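Local coordinates for protein endostatin (Mus musculus, PDB 1KOE) that inhibits angiogenesis as the C-terminal fragment of collagen XVIII and probably binds heparin, at residues 4-12 / 93-101; 17-28 / 39-47. All coordinates share one frame; numbering follows the deposited sequence.

Interaction 1. Residues 4-12 / 93-101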
loop_
_atom_site.group_PDB
_atom_site.type_symbol
_atom_site.label_atom_id
_atom_site.label_comp_id
_atom_site.label_asym_id
_atom_site.label_seq_id
_atom_site.Cartn_x
_atom_site.Cartn_y
_atom_site.Cartn_z
ATOM N N LEU A 4 10.728 -7.584 5.000
ATOM C CA LEU A 4 10.218 -6.915 3.805
ATOM C C LEU A 4 9.757 -5.540 4.264
ATOM O O LEU A 4 8.963 -5.425 5.212
ATOM C CB LEU A 4 9.021 -7.662 3.209
ATOM C CG LEU A 4 9.269 -9.069 2.668
ATOM C CD1 LEU A 4 7.948 -9.634 2.143
ATOM C CD2 LEU A 4 10.326 -9.035 1.571
ATOM N N HIS A 5 10.240 -4.495 3.602
ATOM C CA HIS A 5 9.858 -3.133 3.963
ATOM C C HIS A 5 8.550 -2.643 3.293
ATOM O O HIS A 5 8.333 -2.864 2.087
ATOM C CB HIS A 5 10.985 -2.151 3.644
ATOM C CG HIS A 5 12.240 -2.394 4.431
ATOM N ND1 HIS A 5 13.196 -3.303 4.046
ATOM C CD2 HIS A 5 12.672 -1.861 5.603
ATOM C CE1 HIS A 5 14.168 -3.328 4.946
ATOM N NE2 HIS A 5 13.876 -2.464 5.894
ATOM N N LEU A 6 7.696 -1.990 4.078
ATOM C CA LEU A 6 6.443 -1.407 3.589
ATOM C C LEU A 6 6.660 0.097 3.799
ATOM O O LEU A 6 6.819 0.555 4.929
ATOM C CB LEU A 6 5.251 -1.916 4.400
ATOM C CG LEU A 6 3.855 -1.473 3.953
ATOM C CD1 LEU A 6 3.507 -2.045 2.604
ATOM C CD2 LEU A 6 2.826 -1.948 4.992
ATOM N N VAL A 7 6.678 0.865 2.713
ATOM C CA VAL A 7 7.010 2.281 2.753
ATOM C C VAL A 7 6.051 3.102 1.904
ATOM O O VAL A 7 5.661 2.688 0.816
ATOM C CB VAL A 7 8.460 2.483 2.198
ATOM C CG1 VAL A 7 8.917 3.919 2.385
ATOM C CG2 VAL A 7 9.442 1.534 2.895
ATOM N N ALA A 8 5.665 4.268 2.398
ATOM C CA ALA A 8 4.742 5.117 1.655
ATOM C C ALA A 8 5.422 6.056 0.640
ATOM O O ALA A 8 6.564 6.522 0.855
ATOM C CB ALA A 8 3.912 5.947 2.640
ATOM N N LEU A 9 4.715 6.337 -0.455
ATOM C CA LEU A 9 5.202 7.311 -1.425
ATOM C C LEU A 9 5.256 8.681 -0.719
ATOM O O LEU A 9 4.483 8.950 0.210
ATOM C CB LEU A 9 4.301 7.376 -2.660
ATOM C CG LEU A 9 4.393 6.173 -3.611
ATOM C CD1 LEU A 9 3.466 6.416 -4.783
ATOM C CD2 LEU A 9 5.831 6.011 -4.147
ATOM N N ASN A 10 6.128 9.559 -1.194
ATOM C CA ASN A 10 6.333 10.858 -0.565
ATOM C C ASN A 10 5.205 11.877 -0.690
ATOM O O ASN A 10 5.291 12.954 -0.099
ATOM C CB ASN A 10 7.669 11.460 -1.015
ATOM C CG ASN A 10 8.869 10.663 -0.510
ATOM O OD1 ASN A 10 8.829 10.052 0.559
ATOM N ND2 ASN A 10 9.951 10.678 -1.283
ATOM N N THR A 11 4.206 11.583 -1.517
ATOM C CA THR A 11 3.051 12.470 -1.635
ATOM C C THR A 11 1.822 11.603 -1.805
ATOM O O THR A 11 1.927 10.439 -2.192
ATOM C CB THR A 11 3.078 13.378 -2.897
ATOM O OG1 THR A 11 2.844 12.578 -4.064
ATOM C CG2 THR A 11 4.399 14.111 -3.037
ATOM N N PRO A 12 0.645 12.126 -1.397
ATOM C CA PRO A 12 -0.573 11.336 -1.576
ATOM C C PRO A 12 -0.849 11.377 -3.076
ATOM O O PRO A 12 -0.278 12.217 -3.800
ATOM C CB PRO A 12 -1.619 12.143 -0.800
ATOM C CG PRO A 12 -1.119 13.539 -0.866
ATOM C CD PRO A 12 0.372 13.361 -0.648
ATOM N N ARG A 93 3.683 2.576 13.072
ATOM C CA ARG A 93 3.962 3.793 12.300
ATOM C C ARG A 93 4.344 3.437 10.867
ATOM O O ARG A 93 5.011 2.425 10.624
ATOM C CB ARG A 93 5.166 4.535 12.879
ATOM C CG ARG A 93 4.958 5.103 14.228
ATOM C CD ARG A 93 6.110 6.000 14.570
ATOM N NE ARG A 93 7.375 5.287 14.757
ATOM C CZ ARG A 93 8.474 5.879 15.220
ATOM N NH1 ARG A 93 8.434 7.174 15.526
ATOM N NH2 ARG A 93 9.608 5.205 15.362
ATOM N N ILE A 94 3.932 4.274 9.928
ATOM C CA ILE A 94 4.309 4.063 8.543
ATOM C C ILE A 94 4.996 5.329 8.077
ATOM O O ILE A 94 4.482 6.434 8.259
ATOM C CB ILE A 94 3.105 3.721 7.639
ATOM C CG1 ILE A 94 2.511 2.371 8.087
ATOM C CG2 ILE A 94 3.549 3.691 6.155
ATOM C CD1 ILE A 94 1.356 1.890 7.264
ATOM N N PHE A 95 6.225 5.160 7.605
ATOM C CA PHE A 95 7.045 6.264 7.097
ATOM C C PHE A 95 7.114 6.275 5.563
ATOM O O PHE A 95 7.067 5.218 4.917
ATOM C CB PHE A 95 8.488 6.138 7.622
ATOM C CG PHE A 95 8.597 6.257 9.102
ATOM C CD1 PHE A 95 8.727 7.499 9.695
ATOM C CD2 PHE A 95 8.554 5.133 9.911
ATOM C CE1 PHE A 95 8.803 7.621 11.088
ATOM C CE2 PHE A 95 8.629 5.253 11.289
ATOM C CZ PHE A 95 8.753 6.504 11.875
ATOM N N SER A 96 7.232 7.475 5.003
ATOM C CA SER A 96 7.413 7.647 3.567
ATOM C C SER A 96 8.917 7.402 3.310
ATOM O O SER A 96 9.703 7.297 4.274
ATOM C CB SER A 96 7.044 9.066 3.177
ATOM O OG SER A 96 7.848 9.995 3.874
ATOM N N PHE A 97 9.321 7.353 2.037
ATOM C CA PHE A 97 10.725 7.111 1.681
ATOM C C PHE A 97 11.651 8.165 2.273
ATOM O O PHE A 97 12.759 7.840 2.725
ATOM C CB PHE A 97 10.902 7.050 0.158
ATOM C CG PHE A 97 10.409 5.772 -0.448
ATOM C CD1 PHE A 97 11.168 4.600 -0.340
ATOM C CD2 PHE A 97 9.174 5.722 -1.096
ATOM C CE1 PHE A 97 10.709 3.395 -0.855
ATOM C CE2 PHE A 97 8.697 4.524 -1.623
ATOM C CZ PHE A 97 9.466 3.349 -1.501
ATOM N N ASP A 98 11.205 9.418 2.293
ATOM C CA ASP A 98 12.032 10.481 2.848
ATOM C C ASP A 98 11.972 10.624 4.384
ATOM O O ASP A 98 12.399 11.651 4.933
ATOM C CB ASP A 98 11.788 11.823 2.128
ATOM C CG ASP A 98 10.371 12.356 2.307
ATOM O OD1 ASP A 98 9.641 11.894 3.208
ATOM O OD2 ASP A 98 9.983 13.257 1.523
ATOM N N GLY A 99 11.409 9.614 5.055
ATOM C CA GLY A 99 11.383 9.577 6.502
ATOM C C GLY A 99 10.311 10.263 7.305
ATOM O O GLY A 99 10.472 10.404 8.512
ATOM N N ARG A 100 9.205 10.639 6.692
ATOM C CA ARG A 100 8.127 11.292 7.425
ATOM C C ARG A 100 7.029 10.324 7.863
ATOM O O ARG A 100 6.665 9.403 7.115
ATOM C CB ARG A 100 7.509 12.399 6.570
ATOM C CG ARG A 100 8.412 13.611 6.368
ATOM C CD ARG A 100 7.799 14.542 5.345
ATOM N NE ARG A 100 7.888 13.959 4.018
ATOM C CZ ARG A 100 7.059 14.209 3.011
ATOM N NH1 ARG A 100 6.051 15.050 3.162
ATOM N NH2 ARG A 100 7.239 13.608 1.848
ATOM N N ASP A 101 6.536 10.505 9.089
ATOM C CA ASP A 101 5.452 9.667 9.600
ATOM C C ASP A 101 4.175 10.204 8.932
ATOM O O ASP A 101 3.743 11.345 9.182
ATOM C CB ASP A 101 5.365 9.779 11.124
ATOM C CG ASP A 101 4.246 8.923 11.727
ATOM O OD1 ASP A 101 3.188 8.704 11.111
ATOM O OD2 ASP A 101 4.405 8.491 12.868
HETATM O O HOH W 1 7.596 2.809 6.293
HETATM O O HOH W 2 4.855 15.732 0.774
#

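Interaction 2. Residues 17-28 / 39-47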
loop_
_atom_site.group_PDB
_atom_site.type_symbol
_atom_site.label_atom_id
_atom_site.label_comp_id
_atom_site.label_asym_id
_atom_site.label_seq_id
_atom_site.Cartn_x
_atom_site.Cartn_y
_atom_site.Cartn_z
ATOM N N MET A 17 -3.382 7.576 -11.332
ATOM C CA MET A 17 -1.935 7.394 -11.128
ATOM C C MET A 17 -1.172 7.001 -12.378
ATOM O O MET A 17 -0.001 6.622 -12.286
ATOM C CB MET A 17 -1.704 6.274 -10.110
ATOM C CG MET A 17 -2.418 6.459 -8.788
ATOM S SD MET A 17 -2.100 5.042 -7.746
ATOM C CE MET A 17 -3.333 5.275 -6.431
ATOM N N ARG A 18 -1.837 7.104 -13.528
ATOM C CA ARG A 18 -1.277 6.698 -14.822
ATOM C C ARG A 18 -1.180 5.178 -14.831
ATOM O O ARG A 18 -0.258 4.586 -15.419
ATOM C CB ARG A 18 0.089 7.336 -15.089
ATOM C CG ARG A 18 0.030 8.856 -15.225
ATOM C CD ARG A 18 1.274 9.429 -15.922
ATOM N NE ARG A 18 2.402 9.558 -15.008
ATOM N N GLY A 19 -2.157 4.547 -14.182
ATOM C CA GLY A 19 -2.218 3.109 -14.103
ATOM C C GLY A 19 -1.218 2.515 -13.128
ATOM O O GLY A 19 -0.453 3.236 -12.484
ATOM N N ILE A 20 -1.199 1.187 -13.060
ATOM C CA ILE A 20 -0.287 0.498 -12.176
ATOM C C ILE A 20 1.178 0.716 -12.621
ATOM O O ILE A 20 2.072 0.734 -11.787
ATOM C CB ILE A 20 -0.653 -0.990 -12.062
ATOM C CG1 ILE A 20 0.070 -1.610 -10.851
ATOM C CG2 ILE A 20 -0.357 -1.714 -13.375
ATOM C CD1 ILE A 20 -0.452 -1.086 -9.514
ATOM N N ARG A 21 1.428 0.875 -13.927
ATOM C CA ARG A 21 2.799 1.136 -14.393
ATOM C C ARG A 21 3.279 2.474 -13.801
ATOM O O ARG A 21 4.444 2.603 -13.422
ATOM C CB ARG A 21 2.873 1.177 -15.933
ATOM C CG ARG A 21 2.599 -0.161 -16.600
ATOM C CD ARG A 21 2.535 -0.031 -18.109
ATOM N NE ARG A 21 2.577 -1.350 -18.740
ATOM C CZ ARG A 21 2.401 -1.578 -20.045
ATOM N NH1 ARG A 21 2.169 -0.563 -20.873
ATOM N NH2 ARG A 21 2.466 -2.821 -20.519
ATOM N N GLY A 22 2.366 3.446 -13.684
ATOM C CA GLY A 22 2.696 4.749 -13.127
ATOM C C GLY A 22 3.040 4.641 -11.646
ATOM O O GLY A 22 4.067 5.145 -11.187
ATOM N N ALA A 23 2.180 3.958 -10.898
ATOM C CA ALA A 23 2.383 3.763 -9.459
ATOM C C ALA A 23 3.661 2.964 -9.193
ATOM O O ALA A 23 4.469 3.334 -8.340
ATOM C CB ALA A 23 1.180 3.059 -8.844
ATOM N N ASP A 24 3.846 1.873 -9.922
ATOM C CA ASP A 24 5.051 1.052 -9.765
ATOM C C ASP A 24 6.309 1.861 -10.078
ATOM O O ASP A 24 7.335 1.705 -9.413
ATOM C CB ASP A 24 5.010 -0.177 -10.695
ATOM C CG ASP A 24 4.218 -1.359 -10.113
ATOM O OD1 ASP A 24 3.846 -1.318 -8.926
ATOM O OD2 ASP A 24 3.992 -2.358 -10.847
ATOM N N PHE A 25 6.246 2.735 -11.084
ATOM C CA PHE A 25 7.411 3.545 -11.434
ATOM C C PHE A 25 7.738 4.541 -10.294
ATOM O O PHE A 25 8.909 4.822 -10.006
ATOM C CB PHE A 25 7.177 4.280 -12.758
ATOM C CG PHE A 25 8.358 5.069 -13.218
ATOM C CD1 PHE A 25 9.624 4.493 -13.246
ATOM C CD2 PHE A 25 8.211 6.378 -13.634
ATOM C CE1 PHE A 25 10.744 5.227 -13.696
ATOM C CE2 PHE A 25 9.314 7.117 -14.083
ATOM C CZ PHE A 25 10.579 6.540 -14.113
ATOM N N GLN A 26 6.705 5.097 -9.658
ATOM C CA GLN A 26 6.922 6.015 -8.537
ATOM C C GLN A 26 7.644 5.275 -7.401
ATOM O O GLN A 26 8.595 5.810 -6.827
ATOM C CB GLN A 26 5.596 6.615 -8.063
ATOM C CG GLN A 26 5.071 7.708 -8.982
ATOM C CD GLN A 26 6.083 8.837 -9.158
ATOM O OE1 GLN A 26 6.527 9.447 -8.178
ATOM N NE2 GLN A 26 6.484 9.094 -10.407
ATOM N N CYS A 27 7.194 4.060 -7.081
ATOM C CA CYS A 27 7.837 3.255 -6.041
ATOM C C CYS A 27 9.316 3.020 -6.390
ATOM O O CYS A 27 10.195 3.115 -5.526
ATOM C CB CYS A 27 7.129 1.906 -5.879
ATOM S SG CYS A 27 5.487 2.014 -5.089
ATOM N N PHE A 28 9.577 2.703 -7.654
ATOM C CA PHE A 28 10.939 2.466 -8.144
ATOM C C PHE A 28 11.805 3.717 -7.969
ATOM O O PHE A 28 12.904 3.664 -7.400
ATOM C CB PHE A 28 10.895 2.074 -9.634
ATOM C CG PHE A 28 12.259 1.965 -10.279
ATOM C CD1 PHE A 28 12.855 3.076 -10.868
ATOM C CD2 PHE A 28 12.948 0.752 -10.283
ATOM C CE1 PHE A 28 14.127 2.984 -11.450
ATOM C CE2 PHE A 28 14.226 0.654 -10.869
ATOM C CZ PHE A 28 14.800 1.774 -11.444
ATOM N N THR A 39 13.441 -4.483 -4.503
ATOM C CA THR A 39 12.487 -4.234 -5.577
ATOM C C THR A 39 11.134 -3.878 -4.946
ATOM O O THR A 39 10.481 -4.715 -4.336
ATOM C CB THR A 39 12.324 -5.479 -6.482
ATOM O OG1 THR A 39 13.616 -5.892 -6.963
ATOM C CG2 THR A 39 11.416 -5.158 -7.679
ATOM N N PHE A 40 10.736 -2.623 -5.093
ATOM C CA PHE A 40 9.482 -2.139 -4.529
ATOM C C PHE A 40 8.391 -2.002 -5.566
ATOM O O PHE A 40 8.606 -1.401 -6.622
ATOM C CB PHE A 40 9.697 -0.785 -3.871
ATOM C CG PHE A 40 10.504 -0.857 -2.609
ATOM C CD1 PHE A 40 11.896 -0.937 -2.663
ATOM C CD2 PHE A 40 9.876 -0.850 -1.368
ATOM C CE1 PHE A 40 12.645 -1.006 -1.501
ATOM C CE2 PHE A 40 10.628 -0.916 -0.203
ATOM C CZ PHE A 40 12.012 -0.995 -0.273
ATOM N N ARG A 41 7.226 -2.548 -5.248
ATOM C CA ARG A 41 6.072 -2.463 -6.122
ATOM C C ARG A 41 4.920 -1.786 -5.365
ATOM O O ARG A 41 4.890 -1.803 -4.134
ATOM C CB ARG A 41 5.693 -3.864 -6.606
ATOM C CG ARG A 41 6.767 -4.471 -7.517
ATOM C CD ARG A 41 6.207 -5.454 -8.516
ATOM N NE ARG A 41 5.120 -4.863 -9.287
ATOM C CZ ARG A 41 4.018 -5.512 -9.646
ATOM N NH1 ARG A 41 3.862 -6.792 -9.301
ATOM N NH2 ARG A 41 3.058 -4.875 -10.322
ATOM N N ALA A 42 4.014 -1.132 -6.085
ATOM C CA ALA A 42 2.885 -0.463 -5.445
ATOM C C ALA A 42 1.965 -1.486 -4.787
ATOM O O ALA A 42 1.696 -2.548 -5.350
ATOM C CB ALA A 42 2.121 0.376 -6.464
ATOM N N PHE A 43 1.523 -1.157 -3.572
ATOM C CA PHE A 43 0.619 -1.969 -2.749
ATOM C C PHE A 43 -0.814 -1.727 -3.287
ATOM O O PHE A 43 -1.597 -0.989 -2.696
ATOM C CB PHE A 43 0.765 -1.472 -1.286
ATOM C CG PHE A 43 0.020 -2.291 -0.245
ATOM C CD1 PHE A 43 0.550 -3.492 0.244
ATOM C CD2 PHE A 43 -1.181 -1.830 0.284
ATOM C CE1 PHE A 43 -0.106 -4.218 1.264
ATOM C CE2 PHE A 43 -1.838 -2.543 1.298
ATOM C CZ PHE A 43 -1.292 -3.740 1.788
ATOM N N LEU A 44 -1.134 -2.316 -4.433
ATOM C CA LEU A 44 -2.437 -2.111 -5.053
ATOM C C LEU A 44 -2.799 -3.317 -5.906
ATOM O O LEU A 44 -1.906 -3.988 -6.430
ATOM C CB LEU A 44 -2.358 -0.920 -6.041
ATOM C CG LEU A 44 -1.953 0.499 -5.620
ATOM C CD1 LEU A 44 -1.631 1.371 -6.829
ATOM C CD2 LEU A 44 -3.072 1.111 -4.797
ATOM N N SER A 45 -4.094 -3.629 -6.006
ATOM C CA SER A 45 -4.534 -4.668 -6.941
ATOM C C SER A 45 -4.775 -3.897 -8.253
ATOM O O SER A 45 -5.016 -2.685 -8.233
ATOM C CB SER A 45 -5.855 -5.304 -6.501
ATOM O OG SER A 45 -5.653 -6.312 -5.534
ATOM N N SER A 46 -4.698 -4.574 -9.391
ATOM C CA SER A 46 -4.958 -3.918 -10.673
ATOM C C SER A 46 -5.621 -4.944 -11.594
ATOM O O SER A 46 -5.855 -6.074 -11.187
ATOM C CB SER A 46 -3.671 -3.343 -11.283
ATOM O OG SER A 46 -2.650 -4.334 -11.428
ATOM N N ARG A 47 -5.917 -4.557 -12.830
ATOM C CA ARG A 47 -6.593 -5.463 -13.754
ATOM C C ARG A 47 -6.036 -6.879 -13.868
ATOM O O ARG A 47 -6.793 -7.843 -13.830
ATOM C CB ARG A 47 -6.698 -4.826 -15.150
ATOM C CG ARG A 47 -7.298 -5.753 -16.217
ATOM C CD ARG A 47 -7.790 -4.973 -17.438
ATOM N NE ARG A 47 -8.870 -4.038 -17.086
ATOM C CZ ARG A 47 -10.155 -4.371 -16.902
ATOM N NH1 ARG A 47 -10.563 -5.635 -17.043
ATOM N NH2 ARG A 47 -11.028 -3.441 -16.514
HETATM O O HOH W 3 2.031 -3.353 -8.033
#

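Interaction 1. Residues 4-12 / 93-101
Val7, Ala8 and Asn10 meet the type I beta turn running from Ser96 to Gly99, where a loop of this C-type-lectin-related fold docks on the end of strand 4-8 in the mixed sheet. The join is a single beta bridge, Ala8 with Ser96. Ala8 N donates to Phe95 O at 3.0 Å, a nearly straight bond, while the return bond from Phe97 N to Ala8 O is weak. Beside the bridge one water donates to both Leu6 O and Phe95 O.

The main bump is CG1 of Val7. Set anti to the backbone N (chi1 -173°), it fits a hollow walled by Phe95 O and the Phe97 ring, lying over the centre of one ring face in a CH-pi contact 3.6 Å from the centroid. Leu9 CD2 meets the same ring at its edge, and helix 19-33 touches the ring too through Gln30 and Ala31, so a broad, flat aromatic suits this buried junction. Ala8 CB rests 4.2 Å from Ile94 CG2, and its small methyl lets the backbones come close enough to bridge.

Asn10 suits the polar end because its amide offers a flat face to stack and an oxygen to accept. The amide lies on the Asp98 carboxylate with the planes 11° apart, and OD1 accepts from Asp98 N at 3.0 Å, a side-chain acceptor binding the turn. Ser96 OG and Arg100 NE reach Asp98 OD1 from opposite faces of its plane, fixing the carboxylate's rotation; Arg100 also donates NH2 to OD2, a side-on salt bridge. Bent at chi3 (-72°), the arginine then reaches residues 4-12, where the same NH2 gives a second bond, 2.8 Å long, to Asn10 O on a lone pair in the carbonyl plane.

Interaction 2. Residues 17-28 / 39-47
Asp24, on helix 19-33, crosses to Arg41 and Ala42 with both carboxylate oxygens engaged. From CB its CG lies anti to the carbonyl carbon (chi1 -84°), which carries the carboxylate to the strand, CG standing 3.7 Å from Arg41 NH2. OD1 accepts from Ala42 N at 2.9 Å, nearly along its C-O axis, and from a water that also donates to Ala42 O. OD2 takes two nitrogens of Arg41: NH2 at 2.7 Å on the syn lone pair, and NE, longer and from above the carboxylate plane. With both on OD2, the guanidinium grips one atom side-on in a salt bridge; its plane stands 76° to the carboxylate.

Helix 19-33 packs here across edge strand 40-42 of the mixed sheet; the axes of helix segment 19-28 and strand 40-42 approach to 6.5 Å and run roughly antiparallel. Small residues allow this closeness: Ala23 CB meets Ala42 CB at 3.7 Å, and Cys27, disulfide-bonded to Cys167 on the neighbouring strand, lays SG against Ala42 CA. Toward the helix start Leu44 CD1 enters a hollow among Ala23 CB, Ile20 CD1 and Met17 SD, meeting the slender, extended methionine tip to tip at 3.8 Å. Ile20 CG1 also rests 3.9 Å from Ser46 OG.

How the interactions relate
From the N terminus the chain first runs through strand 4-8, whose partner in interaction 1 arrives only with the loop 93-101, closing a long loop of 80 residues. Inside it, the chain turns after helix 19-33 and strand 40-42 comes back along it to form interaction 2, closing a far shorter loop; the two are nested and do not cross. Strand 166-169 lies between strands 4-8 and 40-42 in the mixed sheet, so both contacts reach one sheet. They also touch directly: Leu9 packs on the helix at Gln26 and Cys27, while Phe40 and Phe43 meet His5 and Leu6. Together the contacts tie helix, sheet and the 93-101 loop.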